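DotU family type IV/VI secretion system protein (Acinetobacter baumannii, PDB 6Y4R) is the TssL component of the type VI secretion system, with an all-helical cytoplasmic domain, and probably belongs to the membrane complex that anchors the secretion apparatus. Local coordinates at residues Arg29-Ile34 and Ser88-Ser93; Ala58-Cys63 and Ser93-Gln98. All blocks are in the same frame, centred on the assembly; numbering follows the deposited sequence.

Helix 90-95 packs against two longer helices: contact 1 joins its start and the residues just before it to helix 27-47, and contact 2 joins its end and the turn that follows to helix 52-71. The two contacts share Ser93, and their centres lie 10 Å apart. Along the chain their segments alternate, 29-34, 58-63, 88-93 and 93-98, since the two long helices are consecutive and both precede the short helix they meet. Ile34 CG2 of contact 1 also touches Phe62, making helices 27-47, 52-71 and 90-95 one packed set within the DotU family region. A probable hydrogen bond between Gln91 O and Ser97 N links the contacts directly.

Contact 1: residues Arg29-Ile34 and Ser88-Ser93; sequences RFREKI and SPLQLS
Arg31 reaches from helix 27-47 to the residues that lead into helix 90-95, and its guanidinium meets Ser88 there. CG lies anti to the backbone N (chi1 -173°) and the chain runs extended to NE, carrying that atom toward Ser88. Arg31 NH2 donates to the carbonyl O of Ser88 at 3.1 Å, in a moderately bent bond with an N-H...O angle of 148°. The donor is tilted 29° from the carbonyl plane. Arg31 NH2 also lies 3.5 Å from Ser88 CB and 3.6 Å from Ser93 OG, which approaches obliquely.

Leu90 runs alongside the arginine in the opposite sense, with Leu90 CD2 3.8 Å from Arg31 NH2. The other Leu90 branch turns to the apolar side of the contact, where Leu90 CD1 meets Ile34 CG2 at 3.6 Å, the two side chains set at a slant. Trp85 of helix 79-85 touches both Arg31 and Leu90. At the helix start, with Pro89 in the N-cap position, Asp67 of helix 52-71 accepts hydrogen bonds from the backbone N atoms of Leu90 and Gln91. Here a long helix packs against the N-terminal end of a short one in an all-helical domain, through an arginine-to-carbonyl bond beside a leucine-isoleucine contact.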
loop_
_atom_site.group_PDB
_atom_site.type_symbol
_atom_site.label_atom_id
_atom_site.label_comp_id
_atom_site.label_asym_id
_atom_site.label_seq_id
_atom_site.Cartn_x
_atom_site.Cartn_y
_atom_site.Cartn_z
ATOM N N ARG A 29 15.530 11.660 -3.724
ATOM C CA ARG A 29 14.512 12.485 -4.356
ATOM C C ARG A 29 13.234 11.677 -4.556
ATOM O O ARG A 29 12.121 12.201 -4.409
ATOM C CB ARG A 29 15.031 13.023 -5.693
ATOM C CG ARG A 29 14.037 13.928 -6.395
ATOM C CD ARG A 29 14.422 14.369 -7.768
ATOM N NE ARG A 29 14.916 13.295 -8.635
ATOM C CZ ARG A 29 15.667 13.476 -9.719
ATOM N NH1 ARG A 29 16.007 14.693 -10.076
ATOM N NH2 ARG A 29 16.056 12.427 -10.424
ATOM N N PHE A 30 13.389 10.399 -4.908
ATOM C CA PHE A 30 12.261 9.487 -5.019
ATOM C C PHE A 30 11.490 9.383 -3.705
ATOM O O PHE A 30 10.256 9.313 -3.700
ATOM C CB PHE A 30 12.777 8.117 -5.482
ATOM C CG PHE A 30 11.703 7.080 -5.655
ATOM C CD1 PHE A 30 10.865 7.101 -6.758
ATOM C CD2 PHE A 30 11.519 6.093 -4.695
ATOM C CE1 PHE A 30 9.867 6.130 -6.910
ATOM C CE2 PHE A 30 10.538 5.134 -4.839
ATOM C CZ PHE A 30 9.701 5.149 -5.955
ATOM N N ARG A 31 12.192 9.393 -2.571
ATOM C CA ARG A 31 11.506 9.194 -1.293
ATOM C C ARG A 31 10.698 10.426 -0.902
ATOM O O ARG A 31 9.595 10.304 -0.343
ATOM C CB ARG A 31 12.517 8.885 -0.184
ATOM C CG ARG A 31 11.897 8.496 1.177
ATOM C CD ARG A 31 12.992 8.486 2.199
ATOM N NE ARG A 31 12.582 7.881 3.465
ATOM C CZ ARG A 31 12.474 8.538 4.621
ATOM N NH1 ARG A 31 12.744 9.824 4.672
ATOM N NH2 ARG A 31 12.123 7.886 5.707
ATOM N N GLU A 32 11.263 11.622 -1.123
ATOM C CA GLU A 32 10.537 12.859 -0.854
ATOM C C GLU A 32 9.378 13.052 -1.825
ATOM O O GLU A 32 8.404 13.734 -1.489
ATOM C CB GLU A 32 11.517 14.046 -0.886
ATOM C CG GLU A 32 10.944 15.473 -1.128
ATOM C CD GLU A 32 9.736 15.857 -0.252
ATOM O OE1 GLU A 32 8.706 16.282 -0.826
ATOM O OE2 GLU A 32 9.800 15.731 0.996
ATOM N N LYS A 33 9.433 12.433 -3.003
ATOM C CA LYS A 33 8.289 12.506 -3.904
ATOM C C LYS A 33 7.123 11.683 -3.368
ATOM O O LYS A 33 5.965 12.116 -3.453
ATOM C CB LYS A 33 8.703 12.056 -5.307
ATOM C CG LYS A 33 7.697 12.366 -6.379
ATOM C CD LYS A 33 7.928 11.498 -7.609
ATOM C CE LYS A 33 9.303 11.813 -8.243
ATOM N NZ LYS A 33 9.526 11.150 -9.578
ATOM N N ILE A 34 7.420 10.525 -2.757
ATOM C CA ILE A 34 6.401 9.700 -2.092
ATOM C C ILE A 34 5.795 10.437 -0.899
ATOM O O ILE A 34 4.570 10.437 -0.702
ATOM C CB ILE A 34 7.016 8.356 -1.641
ATOM C CG1 ILE A 34 7.607 7.568 -2.829
ATOM C CG2 ILE A 34 5.999 7.529 -0.824
ATOM C CD1 ILE A 34 6.593 7.085 -3.831
ATOM N N SER A 88 15.525 4.235 6.766
ATOM C CA SER A 88 14.237 4.474 7.408
ATOM C C SER A 88 13.132 4.066 6.454
ATOM O O SER A 88 12.725 4.864 5.604
ATOM C CB SER A 88 14.058 5.935 7.809
ATOM O OG SER A 88 12.941 6.040 8.680
ATOM N N PRO A 89 12.607 2.863 6.562
ATOM C CA PRO A 89 11.425 2.528 5.764
ATOM C C PRO A 89 10.231 3.329 6.243
ATOM O O PRO A 89 10.153 3.735 7.404
ATOM C CB PRO A 89 11.245 1.021 5.974
ATOM C CG PRO A 89 12.492 0.555 6.690
ATOM C CD PRO A 89 13.163 1.731 7.305
ATOM N N LEU A 90 9.306 3.590 5.315
ATOM C CA LEU A 90 8.206 4.518 5.607
ATOM C C LEU A 90 7.237 3.956 6.644
ATOM O O LEU A 90 6.546 4.719 7.338
ATOM C CB LEU A 90 7.445 4.860 4.336
ATOM C CG LEU A 90 8.254 5.639 3.311
ATOM C CD1 LEU A 90 7.411 6.019 2.071
ATOM C CD2 LEU A 90 8.870 6.858 3.972
ATOM N N GLN A 91 7.163 2.629 6.761
ATOM C CA GLN A 91 6.380 2.044 7.837
ATOM C C GLN A 91 6.943 2.443 9.182
ATOM O O GLN A 91 6.189 2.762 10.108
ATOM C CB GLN A 91 6.350 0.523 7.721
ATOM C CG GLN A 91 5.202 -0.037 6.896
ATOM C CD GLN A 91 3.865 0.045 7.654
ATOM O OE1 GLN A 91 3.773 -0.311 8.835
ATOM N NE2 GLN A 91 2.829 0.506 6.969
ATOM N N LEU A 92 8.270 2.520 9.277
ATOM C CA LEU A 92 8.921 2.825 10.545
ATOM C C LEU A 92 8.985 4.328 10.761
ATOM O O LEU A 92 8.772 4.815 11.879
ATOM C CB LEU A 92 10.330 2.226 10.533
ATOM C CG LEU A 92 11.269 2.443 11.712
ATOM C CD1 LEU A 92 10.823 1.576 12.871
ATOM C CD2 LEU A 92 12.700 2.140 11.354
ATOM N N SER A 93 9.178 5.074 9.671
ATOM C CA SER A 93 9.265 6.528 9.759
ATOM C C SER A 93 7.904 7.149 10.057
ATOM O O SER A 93 7.786 7.982 10.968
ATOM C CB SER A 93 9.897 7.086 8.471
ATOM O OG SER A 93 9.851 8.504 8.391
#

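Contact 2: residues Ala58-Cys63 and Ser93-Gln98; sequences AKYAFC and SLFGSQ
Phe95 has CG anti to its carbonyl carbon (chi1 -54°), while Tyr60 has CG anti to its backbone N (chi1 178°); from these starting points the two rings meet in a T-shaped, edge-to-face stack between helices 90-95 and 52-71. The edge of Tyr60 is turned toward the face of Phe95, with the ring planes at 66° and the centroids 4.9 Å apart. Tyr60 CD2 stands over the centre of the Phe95 ring.

The far end of the Phe95 ring reaches the backbone of the long helix, where Phe95 CZ comes to 3.5 Å from Tyr60 CA. Its edge is met by aliphatic groups from the same helix: Cys63 CB approaches CE1, and Lys59 CG approaches CZ. Beyond that methylene the lysine chain bends at chi2 and chi3, and NZ forms a salt bridge with Glu42 of helix 27-47. Tyr60 is also touched by Ala100, Gln103 and Ile107, which places helix 100-114 against it.

Gly96, the first residue after the short helix, takes a positive phi, and Ser97 OG accepts a hydrogen bond from the backbone N of Leu99. Cys63 SG lies beside the Phe95 edge, 5.4 Å from the ring centroid, and touches Leu94 CD1 at 3.8 Å.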
loop_
_atom_site.group_PDB
_atom_site.type_symbol
_atom_site.label_atom_id
_atom_site.label_comp_id
_atom_site.label_asym_id
_atom_site.label_seq_id
_atom_site.Cartn_x
_atom_site.Cartn_y
_atom_site.Cartn_z
ATOM N N ALA A 58 -5.550 4.024 4.282
ATOM C CA ALA A 58 -5.093 4.000 2.896
ATOM C C ALA A 58 -3.611 4.348 2.807
ATOM O O ALA A 58 -2.829 3.653 2.149
ATOM C CB ALA A 58 -5.927 4.962 2.052
ATOM N N LYS A 59 -3.195 5.400 3.500
ATOM C CA LYS A 59 -1.776 5.716 3.539
ATOM C C LYS A 59 -0.956 4.600 4.191
ATOM O O LYS A 59 0.173 4.327 3.764
ATOM C CB LYS A 59 -1.567 7.050 4.257
ATOM C CG LYS A 59 -0.165 7.252 4.759
ATOM C CD LYS A 59 0.222 8.710 4.746
ATOM C CE LYS A 59 -0.166 9.420 6.017
ATOM N NZ LYS A 59 -0.193 10.886 5.747
ATOM N N TYR A 60 -1.498 3.941 5.226
ATOM C CA TYR A 60 -0.762 2.861 5.886
ATOM C C TYR A 60 -0.514 1.700 4.924
ATOM O O TYR A 60 0.593 1.149 4.867
ATOM C CB TYR A 60 -1.532 2.381 7.127
ATOM C CG TYR A 60 -0.863 1.225 7.857
ATOM C CD1 TYR A 60 -1.038 -0.096 7.431
ATOM C CD2 TYR A 60 -0.046 1.455 8.954
ATOM C CE1 TYR A 60 -0.407 -1.146 8.074
ATOM C CE2 TYR A 60 0.583 0.414 9.614
ATOM C CZ TYR A 60 0.402 -0.885 9.176
ATOM O OH TYR A 60 1.037 -1.916 9.844
ATOM N N ALA A 61 -1.549 1.311 4.174
ATOM C CA ALA A 61 -1.442 0.223 3.212
ATOM C C ALA A 61 -0.459 0.570 2.110
ATOM O O ALA A 61 0.306 -0.292 1.659
ATOM C CB ALA A 61 -2.818 -0.088 2.613
ATOM N N PHE A 62 -0.487 1.814 1.632
ATOM C CA PHE A 62 0.426 2.196 0.560
ATOM C C PHE A 62 1.872 2.176 1.043
ATOM O O PHE A 62 2.778 1.818 0.286
ATOM C CB PHE A 62 0.059 3.574 0.018
ATOM C CG PHE A 62 1.031 4.114 -0.994
ATOM C CD1 PHE A 62 0.755 4.007 -2.346
ATOM C CD2 PHE A 62 2.213 4.746 -0.603
ATOM C CE1 PHE A 62 1.646 4.508 -3.296
ATOM C CE2 PHE A 62 3.115 5.243 -1.552
ATOM C CZ PHE A 62 2.826 5.128 -2.892
ATOM N N CYS A 63 2.113 2.592 2.287
ATOM C CA CYS A 63 3.467 2.567 2.828
ATOM C C CYS A 63 3.945 1.139 3.078
ATOM O O CYS A 63 5.100 0.803 2.789
ATOM C CB CYS A 63 3.532 3.409 4.099
ATOM S SG CYS A 63 3.334 5.198 3.775
ATOM N N SER A 93 9.178 5.074 9.671
ATOM C CA SER A 93 9.265 6.528 9.759
ATOM C C SER A 93 7.904 7.149 10.057
ATOM O O SER A 93 7.786 7.982 10.968
ATOM C CB SER A 93 9.897 7.086 8.471
ATOM O OG SER A 93 9.851 8.504 8.391
ATOM N N LEU A 94 6.853 6.708 9.364
ATOM C CA LEU A 94 5.548 7.349 9.507
ATOM C C LEU A 94 4.643 6.689 10.542
ATOM O O LEU A 94 3.751 7.352 11.086
ATOM C CB LEU A 94 4.799 7.354 8.167
ATOM C CG LEU A 94 5.431 8.081 6.985
ATOM C CD1 LEU A 94 4.460 8.154 5.800
ATOM C CD2 LEU A 94 5.859 9.483 7.406
ATOM N N PHE A 95 4.843 5.414 10.845
ATOM C CA PHE A 95 3.990 4.744 11.808
ATOM C C PHE A 95 4.768 4.115 12.947
ATOM O O PHE A 95 4.153 3.482 13.803
ATOM C CB PHE A 95 3.140 3.669 11.105
ATOM C CG PHE A 95 2.346 4.196 9.943
ATOM C CD1 PHE A 95 2.819 4.059 8.659
ATOM C CD2 PHE A 95 1.135 4.849 10.145
ATOM C CE1 PHE A 95 2.109 4.566 7.575
ATOM C CE2 PHE A 95 0.409 5.347 9.080
ATOM C CZ PHE A 95 0.904 5.211 7.787
ATOM N N GLY A 96 6.090 4.261 12.983
ATOM C CA GLY A 96 6.880 3.615 14.019
ATOM C C GLY A 96 6.706 2.111 14.065
ATOM O O GLY A 96 6.965 1.500 15.102
ATOM N N SER A 97 6.330 1.489 12.951
ATOM C CA SER A 97 5.915 0.095 12.958
ATOM C C SER A 97 6.814 -0.740 12.052
ATOM O O SER A 97 7.372 -0.255 11.058
ATOM C CB SER A 97 4.429 -0.039 12.537
ATOM O OG SER A 97 3.940 -1.367 12.693
ATOM N N GLN A 98 7.016 -1.988 12.471
ATOM C CA GLN A 98 7.622 -3.021 11.647
ATOM C C GLN A 98 6.731 -4.250 11.558
ATOM O O GLN A 98 7.210 -5.332 11.198
ATOM C CB GLN A 98 8.993 -3.426 12.191
ATOM C CG GLN A 98 9.892 -2.323 12.674
ATOM C CD GLN A 98 11.247 -2.869 13.099
ATOM O OE1 GLN A 98 11.876 -3.627 12.352
ATOM N NE2 GLN A 98 11.665 -2.539 14.321
#